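Local coordinates for extracellular solute-binding protein family 1 (Kribbella flavida, PDB 5IXP) that probably binds a solute outside the cell and delivers it to an ABC transporter for uptake, as in other extracellular solute-binding proteins of family 1, at residues 74-79 / 275-279; 108-112 / 291-295; 201-205 / 366-370. All blocks are in the same frame, centred on the assembly; numbering follows the deposited sequence.

Contact 1 (74-79 / 275-279)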
ATOM      1  N   ASP A  74      14.723  10.661  16.091  1.00 23.15           N
ATOM      2  CA  ASP A  74      15.711  10.644  17.164  1.00 26.22           C
ATOM      3  C   ASP A  74      15.604   9.381  18.009  1.00 22.55           C
ATOM      4  O   ASP A  74      16.587   8.963  18.628  1.00 24.12           O
ATOM      5  CB  ASP A  74      15.547  11.873  18.068  1.00 30.08           C
ATOM      6  CG  ASP A  74      16.241  13.108  17.529  1.00 38.75           C
ATOM      7  OD1 ASP A  74      16.628  13.110  16.340  1.00 44.27           O
ATOM      8  OD2 ASP A  74      16.386  14.088  18.302  1.00 39.33           O
ATOM      9  N   LYS A  75      14.428   8.769  18.059  1.00 23.11           N
ATOM     10  CA  LYS A  75      14.193   7.603  18.894  1.00 20.67           C
ATOM     11  C   LYS A  75      14.447   6.292  18.170  1.00 19.46           C
ATOM     12  O   LYS A  75      14.198   5.222  18.741  1.00 20.37           O
ATOM     13  CB  LYS A  75      12.769   7.642  19.433  1.00 20.50           C
ATOM     14  CG  LYS A  75      12.524   8.900  20.227  1.00 24.89           C
ATOM     15  CD  LYS A  75      11.301   8.795  21.088  1.00 27.24           C
ATOM     16  CE  LYS A  75      11.067  10.111  21.804  1.00 32.39           C
ATOM     17  NZ  LYS A  75       9.896  10.000  22.703  1.00 37.01           N
ATOM     18  N   PHE A  76      14.951   6.349  16.940  1.00 18.67           N
ATOM     19  CA  PHE A  76      15.247   5.151  16.168  1.00 18.20           C
ATOM     20  C   PHE A  76      16.699   5.160  15.725  1.00 17.87           C
ATOM     21  O   PHE A  76      17.298   6.218  15.510  1.00 18.84           O
ATOM     22  CB  PHE A  76      14.321   5.039  14.954  1.00 18.66           C
ATOM     23  CG  PHE A  76      12.899   4.776  15.329  1.00 18.10           C
ATOM     24  CD1 PHE A  76      12.045   5.822  15.636  1.00 20.49           C
ATOM     25  CD2 PHE A  76      12.422   3.477  15.410  1.00 17.63           C
ATOM     26  CE1 PHE A  76      10.731   5.581  16.002  1.00 19.57           C
ATOM     27  CE2 PHE A  76      11.111   3.231  15.771  1.00 16.81           C
ATOM     28  CZ  PHE A  76      10.261   4.288  16.066  1.00 16.35           C
ATOM     29  N   VAL A  77      17.267   3.960  15.621  1.00 15.09           N
ATOM     30  CA  VAL A  77      18.607   3.823  15.075  1.00 18.84           C
ATOM     31  C   VAL A  77      18.605   4.282  13.625  1.00 18.59           C
ATOM     32  O   VAL A  77      17.758   3.866  12.823  1.00 17.99           O
ATOM     33  CB  VAL A  77      19.078   2.369  15.209  1.00 16.79           C
ATOM     34  CG1 VAL A  77      20.357   2.140  14.406  1.00 18.66           C
ATOM     35  CG2 VAL A  77      19.285   2.021  16.677  1.00 18.35           C
ATOM     36  N   ASP A  78      19.530   5.179  13.291  1.00 19.64           N
ATOM     37  CA  ASP A  78      19.841   5.460  11.895  1.00 20.27           C
ATOM     38  C   ASP A  78      20.606   4.266  11.343  1.00 22.74           C
ATOM     39  O   ASP A  78      21.751   4.023  11.729  1.00 22.34           O
ATOM     40  CB  ASP A  78      20.649   6.753  11.800  1.00 21.66           C
ATOM     41  CG  ASP A  78      21.010   7.129  10.368  1.00 28.38           C
ATOM     42  OD1 ASP A  78      20.538   6.460   9.427  1.00 26.25           O
ATOM     43  OD2 ASP A  78      21.764   8.117  10.188  1.00 28.33           O
ATOM     44  N   LEU A  79      19.960   3.482  10.474  1.00 20.60           N
ATOM     45  CA  LEU A  79      20.596   2.266   9.986  1.00 19.22           C
ATOM     46  C   LEU A  79      21.821   2.560   9.128  1.00 22.59           C
ATOM     47  O   LEU A  79      22.616   1.649   8.873  1.00 22.41           O
ATOM     48  CB  LEU A  79      19.564   1.414   9.228  1.00 15.09           C
ATOM     49  CG  LEU A  79      18.378   0.995  10.134  1.00 16.70           C
ATOM     50  CD1 LEU A  79      17.203   0.426   9.323  1.00 14.27           C
ATOM     51  CD2 LEU A  79      18.808   0.000  11.205  1.00 16.30           C
ATOM     52  N   LEU A 275      11.187  -3.001   8.820  1.00  9.54           N
ATOM     53  CA  LEU A 275      11.745  -3.348  10.120  1.00  9.08           C
ATOM     54  C   LEU A 275      12.555  -2.165  10.634  1.00  9.58           C
ATOM     55  O   LEU A 275      13.383  -1.607   9.902  1.00 10.88           O
ATOM     56  CB  LEU A 275      12.613  -4.606  10.031  1.00  8.36           C
ATOM     57  CG  LEU A 275      11.915  -5.837   9.421  1.00  7.21           C
ATOM     58  CD1 LEU A 275      12.859  -7.037   9.484  1.00  8.72           C
ATOM     59  CD2 LEU A 275      10.610  -6.146  10.137  1.00  8.51           C
ATOM     60  N   THR A 276      12.299  -1.768  11.881  1.00  9.37           N
ATOM     61  CA  THR A 276      12.987  -0.643  12.505  1.00 10.06           C
ATOM     62  C   THR A 276      13.657  -1.110  13.789  1.00 10.00           C
ATOM     63  O   THR A 276      13.303  -2.147  14.353  1.00 10.86           O
ATOM     64  CB  THR A 276      12.032   0.518  12.833  1.00 12.19           C
ATOM     65  OG1 THR A 276      11.159   0.144  13.922  1.00 12.02           O
ATOM     66  CG2 THR A 276      11.208   0.911  11.603  1.00 12.51           C
ATOM     67  N   VAL A 277      14.624  -0.326  14.257  1.00  9.82           N
ATOM     68  CA  VAL A 277      15.358  -0.657  15.479  1.00 10.50           C
ATOM     69  C   VAL A 277      15.297   0.549  16.410  1.00 11.38           C
ATOM     70  O   VAL A 277      16.011   1.536  16.191  1.00 13.14           O
ATOM     71  CB  VAL A 277      16.813  -1.055  15.181  1.00 12.26           C
ATOM     72  CG1 VAL A 277      17.592  -1.293  16.502  1.00 11.28           C
ATOM     73  CG2 VAL A 277      16.866  -2.301  14.259  1.00 12.15           C
ATOM     74  N   PRO A 278      14.467   0.514  17.449  1.00 12.64           N
ATOM     75  CA  PRO A 278      14.406   1.643  18.390  1.00 14.34           C
ATOM     76  C   PRO A 278      15.732   1.843  19.108  1.00 16.25           C
ATOM     77  O   PRO A 278      16.497   0.896  19.325  1.00 18.18           O
ATOM     78  CB  PRO A 278      13.312   1.225  19.383  1.00 17.56           C
ATOM     79  CG  PRO A 278      12.544   0.170  18.709  1.00 21.53           C
ATOM     80  CD  PRO A 278      13.516  -0.551  17.793  1.00 14.74           C
ATOM     81  N   THR A 279      15.997   3.095  19.505  1.00 13.31           N
ATOM     82  CA  THR A 279      17.180   3.330  20.328  1.00 15.13           C
ATOM     83  C   THR A 279      17.065   2.671  21.696  1.00 16.22           C
ATOM     84  O   THR A 279      18.078   2.536  22.392  1.00 16.55           O
ATOM     85  CB  THR A 279      17.455   4.829  20.498  1.00 18.43           C
ATOM     86  OG1 THR A 279      16.303   5.484  21.045  1.00 20.93           O
ATOM     87  CG2 THR A 279      17.843   5.467  19.159  1.00 19.74           C
TER
HETATM   88  O   HOH W   1      15.591   2.148  12.977  1.00 17.14           O

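Contact 2 (108-112 / 291-295)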
ATOM      1  N   GLY A 108      14.227   2.486   8.608  1.00 13.68           N
ATOM      2  CA  GLY A 108      13.617   1.192   8.345  1.00 13.38           C
ATOM      3  C   GLY A 108      14.229   0.478   7.158  1.00 12.96           C
ATOM      4  O   GLY A 108      14.669   1.097   6.184  1.00 14.26           O
ATOM      5  N   TYR A 109      14.239  -0.851   7.254  1.00 12.14           N
ATOM      6  CA  TYR A 109      14.571  -1.742   6.151  1.00 12.35           C
ATOM      7  C   TYR A 109      13.285  -2.331   5.578  1.00 13.31           C
ATOM      8  O   TYR A 109      12.501  -2.941   6.312  1.00 12.89           O
ATOM      9  CB  TYR A 109      15.485  -2.869   6.626  1.00  9.86           C
ATOM     10  CG  TYR A 109      16.925  -2.476   6.867  1.00 11.92           C
ATOM     11  CD1 TYR A 109      17.523  -1.454   6.133  1.00 13.38           C
ATOM     12  CD2 TYR A 109      17.702  -3.163   7.796  1.00 13.87           C
ATOM     13  CE1 TYR A 109      18.859  -1.115   6.319  1.00 13.07           C
ATOM     14  CE2 TYR A 109      19.040  -2.828   8.002  1.00 15.79           C
ATOM     15  CZ  TYR A 109      19.609  -1.802   7.264  1.00 15.63           C
ATOM     16  OH  TYR A 109      20.940  -1.474   7.466  1.00 17.63           O
ATOM     17  N   GLY A 110      13.094  -2.185   4.268  1.00 10.01           N
ATOM     18  CA  GLY A 110      11.812  -2.526   3.668  1.00 12.47           C
ATOM     19  C   GLY A 110      11.572  -4.027   3.554  1.00 11.99           C
ATOM     20  O   GLY A 110      12.451  -4.800   3.153  1.00 11.31           O
ATOM     21  N   THR A 111      10.346  -4.439   3.910  1.00 10.43           N
ATOM     22  CA  THR A 111       9.927  -5.821   3.725  1.00  9.72           C
ATOM     23  C   THR A 111       9.159  -5.922   2.411  1.00 11.11           C
ATOM     24  O   THR A 111       9.764  -5.761   1.348  1.00 14.30           O
ATOM     25  CB  THR A 111       9.108  -6.324   4.925  1.00  9.10           C
ATOM     26  OG1 THR A 111       7.863  -5.619   5.015  1.00  9.97           O
ATOM     27  CG2 THR A 111       9.897  -6.111   6.224  1.00 10.17           C
ATOM     28  N   ASP A 112       7.847  -6.174   2.445  1.00 11.84           N
ATOM     29  CA  ASP A 112       7.119  -6.369   1.196  1.00 12.34           C
ATOM     30  C   ASP A 112       6.536  -5.045   0.679  1.00 13.08           C
ATOM     31  O   ASP A 112       6.682  -3.983   1.296  1.00 13.65           O
ATOM     32  CB  ASP A 112       6.033  -7.434   1.375  1.00 10.77           C
ATOM     33  CG  ASP A 112       4.963  -7.034   2.392  1.00 17.95           C
ATOM     34  OD1 ASP A 112       5.208  -6.127   3.214  1.00 17.95           O
ATOM     35  OD2 ASP A 112       3.869  -7.645   2.374  1.00 21.84           O
ATOM     36  N   ALA A 291      17.763  -7.522  11.069  1.00 11.81           N
ATOM     37  CA  ALA A 291      16.776  -6.860  10.218  1.00  9.64           C
ATOM     38  C   ALA A 291      17.246  -6.816   8.769  1.00 11.54           C
ATOM     39  O   ALA A 291      16.451  -7.023   7.839  1.00 11.62           O
ATOM     40  CB  ALA A 291      16.493  -5.451  10.726  1.00 10.49           C
ATOM     41  N   ALA A 292      18.539  -6.556   8.556  1.00 13.00           N
ATOM     42  CA  ALA A 292      19.066  -6.554   7.197  1.00 13.25           C
ATOM     43  C   ALA A 292      18.979  -7.944   6.576  1.00 14.46           C
ATOM     44  O   ALA A 292      18.664  -8.087   5.388  1.00 14.53           O
ATOM     45  CB  ALA A 292      20.511  -6.047   7.193  1.00 13.15           C
ATOM     46  N   TRP A 293      19.247  -8.986   7.365  1.00 12.39           N
ATOM     47  CA  TRP A 293      19.178 -10.334   6.814  1.00 12.55           C
ATOM     48  C   TRP A 293      17.736 -10.725   6.489  1.00 13.58           C
ATOM     49  O   TRP A 293      17.464 -11.311   5.430  1.00 14.28           O
ATOM     50  CB  TRP A 293      19.809 -11.330   7.788  1.00 12.06           C
ATOM     51  CG  TRP A 293      19.786 -12.737   7.273  1.00 13.69           C
ATOM     52  CD1 TRP A 293      20.688 -13.312   6.421  1.00 15.88           C
ATOM     53  CD2 TRP A 293      18.817 -13.746   7.570  1.00 12.32           C
ATOM     54  NE1 TRP A 293      20.341 -14.617   6.172  1.00 15.66           N
ATOM     55  CE2 TRP A 293      19.192 -14.908   6.865  1.00 14.21           C
ATOM     56  CE3 TRP A 293      17.667 -13.780   8.368  1.00 12.15           C
ATOM     57  CZ2 TRP A 293      18.457 -16.089   6.927  1.00 14.97           C
ATOM     58  CZ3 TRP A 293      16.946 -14.959   8.441  1.00 13.81           C
ATOM     59  CH2 TRP A 293      17.346 -16.101   7.723  1.00 14.53           C
ATOM     60  N   LEU A 294      16.799 -10.407   7.385  1.00 10.48           N
ATOM     61  CA  LEU A 294      15.402 -10.743   7.138  1.00 10.89           C
ATOM     62  C   LEU A 294      14.864 -10.063   5.885  1.00 12.03           C
ATOM     63  O   LEU A 294      13.905 -10.556   5.283  1.00 12.75           O
ATOM     64  CB  LEU A 294      14.538 -10.355   8.350  1.00 11.76           C
ATOM     65  CG  LEU A 294      14.692 -11.216   9.614  1.00 10.14           C
ATOM     66  CD1 LEU A 294      14.044 -10.501  10.801  1.00  9.23           C
ATOM     67  CD2 LEU A 294      14.084 -12.619   9.434  1.00 12.12           C
ATOM     68  N   THR A 295      15.434  -8.921   5.495  1.00 10.46           N
ATOM     69  CA  THR A 295      14.947  -8.187   4.331  1.00 12.02           C
ATOM     70  C   THR A 295      15.840  -8.355   3.105  1.00 11.92           C
ATOM     71  O   THR A 295      15.606  -7.689   2.089  1.00 15.00           O
ATOM     72  CB  THR A 295      14.785  -6.699   4.664  1.00 12.06           C
ATOM     73  OG1 THR A 295      16.042  -6.157   5.108  1.00 10.67           O
ATOM     74  CG2 THR A 295      13.726  -6.521   5.759  1.00 13.19           C
TER

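Contact 3 (201-205 / 366-370)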
ATOM      1  N   TRP A 201      -9.865  15.888  -6.436  1.00 16.53           N
ATOM      2  CA  TRP A 201     -11.205  15.853  -5.856  1.00 17.01           C
ATOM      3  C   TRP A 201     -12.271  16.064  -6.928  1.00 17.76           C
ATOM      4  O   TRP A 201     -13.220  15.277  -7.046  1.00 16.21           O
ATOM      5  CB  TRP A 201     -11.298  16.929  -4.766  1.00 14.79           C
ATOM      6  CG  TRP A 201     -12.666  17.164  -4.165  1.00 13.70           C
ATOM      7  CD1 TRP A 201     -13.665  17.962  -4.667  1.00 16.87           C
ATOM      8  CD2 TRP A 201     -13.157  16.647  -2.920  1.00 17.34           C
ATOM      9  NE1 TRP A 201     -14.753  17.950  -3.822  1.00 16.93           N
ATOM     10  CE2 TRP A 201     -14.468  17.156  -2.741  1.00 18.94           C
ATOM     11  CE3 TRP A 201     -12.620  15.803  -1.939  1.00 16.75           C
ATOM     12  CZ2 TRP A 201     -15.250  16.842  -1.619  1.00 18.01           C
ATOM     13  CZ3 TRP A 201     -13.399  15.485  -0.829  1.00 18.92           C
ATOM     14  CH2 TRP A 201     -14.700  16.002  -0.679  1.00 18.44           C
ATOM     15  N   ASP A 202     -12.120  17.119  -7.736  1.00 15.66           N
ATOM     16  CA  ASP A 202     -13.142  17.429  -8.733  1.00 20.32           C
ATOM     17  C   ASP A 202     -13.332  16.281  -9.713  1.00 19.13           C
ATOM     18  O   ASP A 202     -14.466  15.960 -10.093  1.00 19.36           O
ATOM     19  CB  ASP A 202     -12.788  18.707  -9.491  1.00 22.08           C
ATOM     20  CG  ASP A 202     -12.985  19.951  -8.653  1.00 25.33           C
ATOM     21  OD1 ASP A 202     -13.691  19.877  -7.630  1.00 26.41           O
ATOM     22  OD2 ASP A 202     -12.442  21.003  -9.021  1.00 28.37           O
ATOM     23  N   GLN A 203     -12.234  15.649 -10.135  1.00 16.65           N
ATOM     24  CA  GLN A 203     -12.337  14.590 -11.134  1.00 17.29           C
ATOM     25  C   GLN A 203     -13.036  13.354 -10.570  1.00 17.96           C
ATOM     26  O   GLN A 203     -13.831  12.712 -11.269  1.00 17.26           O
ATOM     27  CB  GLN A 203     -10.946  14.246 -11.667  1.00 22.23           C
ATOM     28  CG  GLN A 203     -10.944  13.344 -12.878  1.00 26.28           C
ATOM     29  CD  GLN A 203      -9.576  13.288 -13.553  1.00 29.05           C
ATOM     30  OE1 GLN A 203      -8.549  13.518 -12.915  1.00 28.98           O
ATOM     31  NE2 GLN A 203      -9.563  13.000 -14.853  1.00 29.25           N
ATOM     32  N   ILE A 204     -12.754  12.998  -9.312  1.00 17.09           N
ATOM     33  CA  ILE A 204     -13.440  11.859  -8.712  1.00 17.58           C
ATOM     34  C   ILE A 204     -14.898  12.194  -8.441  1.00 16.84           C
ATOM     35  O   ILE A 204     -15.785  11.357  -8.650  1.00 16.22           O
ATOM     36  CB  ILE A 204     -12.723  11.412  -7.429  1.00 17.09           C
ATOM     37  CG1 ILE A 204     -11.304  11.003  -7.771  1.00 18.20           C
ATOM     38  CG2 ILE A 204     -13.467  10.245  -6.766  1.00 17.81           C
ATOM     39  CD1 ILE A 204     -10.482  10.685  -6.548  1.00 22.52           C
ATOM     40  N   VAL A 205     -15.173  13.403  -7.945  1.00 16.13           N
ATOM     41  CA  VAL A 205     -16.563  13.798  -7.733  1.00 18.29           C
ATOM     42  C   VAL A 205     -17.337  13.736  -9.046  1.00 19.66           C
ATOM     43  O   VAL A 205     -18.464  13.226  -9.096  1.00 18.89           O
ATOM     44  CB  VAL A 205     -16.638  15.195  -7.090  1.00 18.76           C
ATOM     45  CG1 VAL A 205     -18.060  15.729  -7.144  1.00 18.65           C
ATOM     46  CG2 VAL A 205     -16.144  15.132  -5.641  1.00 21.34           C
ATOM     47  N   ALA A 366     -14.888  13.184   4.056  1.00 17.99           N
ATOM     48  CA  ALA A 366     -15.668  14.125   3.263  1.00 17.15           C
ATOM     49  C   ALA A 366     -16.024  13.534   1.906  1.00 17.77           C
ATOM     50  O   ALA A 366     -17.166  13.655   1.445  1.00 17.50           O
ATOM     51  CB  ALA A 366     -14.898  15.437   3.102  1.00 16.52           C
ATOM     52  N   LEU A 367     -15.061  12.885   1.249  1.00 17.06           N
ATOM     53  CA  LEU A 367     -15.346  12.313  -0.060  1.00 15.51           C
ATOM     54  C   LEU A 367     -16.383  11.195   0.044  1.00 16.24           C
ATOM     55  O   LEU A 367     -17.246  11.065  -0.830  1.00 16.30           O
ATOM     56  CB  LEU A 367     -14.055  11.817  -0.710  1.00 14.65           C
ATOM     57  CG  LEU A 367     -14.206  11.276  -2.133  1.00 14.07           C
ATOM     58  CD1 LEU A 367     -14.880  12.301  -3.039  1.00 16.94           C
ATOM     59  CD2 LEU A 367     -12.834  10.881  -2.677  1.00 16.57           C
ATOM     60  N   ALA A 368     -16.328  10.400   1.119  1.00 16.85           N
ATOM     61  CA  ALA A 368     -17.327   9.356   1.317  1.00 17.75           C
ATOM     62  C   ALA A 368     -18.720   9.952   1.483  1.00 18.21           C
ATOM     63  O   ALA A 368     -19.705   9.387   0.996  1.00 18.48           O
ATOM     64  CB  ALA A 368     -16.966   8.492   2.529  1.00 19.17           C
ATOM     65  N   ARG A 369     -18.826  11.092   2.173  1.00 17.41           N
ATOM     66  CA  ARG A 369     -20.130  11.739   2.313  1.00 19.58           C
ATOM     67  C   ARG A 369     -20.676  12.176   0.959  1.00 19.21           C
ATOM     68  O   ARG A 369     -21.876  12.047   0.697  1.00 20.75           O
ATOM     69  CB  ARG A 369     -20.039  12.923   3.276  1.00 19.17           C
ATOM     70  CG  ARG A 369     -19.831  12.516   4.746  1.00 18.07           C
ATOM     71  CD  ARG A 369     -20.029  13.696   5.695  1.00 20.52           C
ATOM     72  NE  ARG A 369     -19.127  14.815   5.414  1.00 20.73           N
ATOM     73  CZ  ARG A 369     -17.924  14.976   5.960  1.00 21.18           C
ATOM     74  NH1 ARG A 369     -17.442  14.079   6.821  1.00 22.12           N
ATOM     75  NH2 ARG A 369     -17.194  16.040   5.641  1.00 20.57           N
ATOM     76  N   VAL A 370     -19.810  12.678   0.075  1.00 18.58           N
ATOM     77  CA  VAL A 370     -20.242  13.002  -1.285  1.00 19.55           C
ATOM     78  C   VAL A 370     -20.664  11.740  -2.021  1.00 18.52           C
ATOM     79  O   VAL A 370     -21.723  11.696  -2.660  1.00 20.69           O
ATOM     80  CB  VAL A 370     -19.130  13.732  -2.055  1.00 17.72           C
ATOM     81  CG1 VAL A 370     -19.589  14.002  -3.479  1.00 19.00           C
ATOM     82  CG2 VAL A 370     -18.759  15.026  -1.358  1.00 19.37           C
TER

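Contact 1 (74-79 / 275-279)
Two hydrogen bonds define a single antiparallel bridge between segment 74-79, in the loop after helix 66-70, and residues 277-279, which follow strand 269-276: T279 N to K75 O at 2.9 Å (177°) and V77 N to V277 O at 2.8 Å (169°). Both flank the non-hydrogen-bonded pair F76-P278, CA atoms 4.2 Å apart. P278's missing amide hydrogen costs this bridge nothing, because neither bond uses P278 N. Water 1 prolongs the link, 2.8 Å from V77 O and 2.9 Å from V277 N. With chi1 at -68° (m), F76 sets its ring obliquely along the other backbone, CE2 lying 3.6 Å from T276 OG1 and 4.5 Å from P278 CG; the ring also packs on L49 and M61. T276 OG1 is hydrogen-bonded to E59 O. V77 and V277 both adopt t and meet CG2 to CG1 at 3.7 Å; L79 (m, t) brings CD2 to 4.3 Å from V277 CG2. T279, at p, lays CG2 3.6 Å from F76 C. D74's CA-to-CB bond points away, its carboxylate salt-bridged to R105. Main-chain bonding thus ties the loop to the chain leaving the sheet, and apolar side chains pack both against helix 284-294.

Contact 2 (108-112 / 291-295)
Y109's ring packs against the last turn of helix 284-294: CD2 is 3.6 Å from A292 N and 3.9 Å from A291 CB, while CE2 is 3.6 Å from A292 CB. The contacting atoms sit obliquely to the ring, so this is close packing on helix backbone and alanine methyls. Small side chains allow the approach, and the CA atoms of Y109 and A292 are 6.7 Å apart. W91 runs nearly parallel to Y109, their planes at about 15°, and L87 also touches it. The second meeting point is T295, the first residue to leave helical geometry. Its chi1 of 58° (p) turns OG1 back on its own helix, 2.9 Å from A291 O and 3.3 Å from A292 O, while T295 N makes only weak bonds to the same carbonyls. G110 takes part through its carbonyl: T295 CB comes within 3.4 Å of G110 O, which accepts from W91 NE1. T295 CG2 is 3.9 Å from T111 CG2. The contact packs a helix against strand 108-121 of the mixed sheet, as in alpha/beta folds. With no hydrogen bond between the segments, van der Waals fit holds them, and T295 OG1 stays near the carbonyls of A291 and A292.

Contact 3 (201-205 / 366-370)
W201 and L367, which lose 82 and 75 Å² to the contact, form the centre of the packing between helices 195-209 and 356-371, and V370 adds 40 Å². The axes of the two segments approach to 11.3 Å with a signed crossing angle of -27°, running in roughly the same direction, and this fairly wide gap is bridged chiefly by the large side chains of W201 and L367. W201 starts sideways but its indole reaches across: CZ3 is 3.7 Å from L367 CB and CH2 is 3.8 Å from A366 CB. L367 CD1 lies over one face of the indole, whereas A366 C is at its edge. The small A366 thus gives the six-membered ring access to the helix backbone, and W201 CH2 lies 3.7 Å from L367 N. L367 also reaches I204 and V205, CD2 at 4.2 Å from I204 CG2 and CD1 at 4.0 Å from V205 CG2. One turn on, V370 completes the patch, CG2 lying 4.0 Å from W201 CZ2 and CG1 4.2 Å from V205 CG2. All side-chain pairs across the helices are apolar and no hydrogen bond joins the segments, so shape and burial hold them; helix 377-392 satisfies W201 NE1, hydrogen-bonded to S377 OG.

Overall arrangement
From the N terminus the first segments come in the order 74-79, 108-112 and 201-205, and their partners follow in the same order, 275-279, 291-295 and 366-370. All three loops therefore cross, with 195, 178 and 160 residues between their segments. Contacts 1 and 2 lie together, centres 13 Å apart: L275 N probably bonds to Y109 O across neighbouring strands 269-276 and 108-121, and L79 packs on Y109. Contact 3 lies about 37 Å from contact 2 between centres, on the opposite side of the chain's centre. This separation is consistent with the two-lobed solute-binding fold: contacts 1 and 2 tie together one sheet-based region, contact 3 a distant helical one.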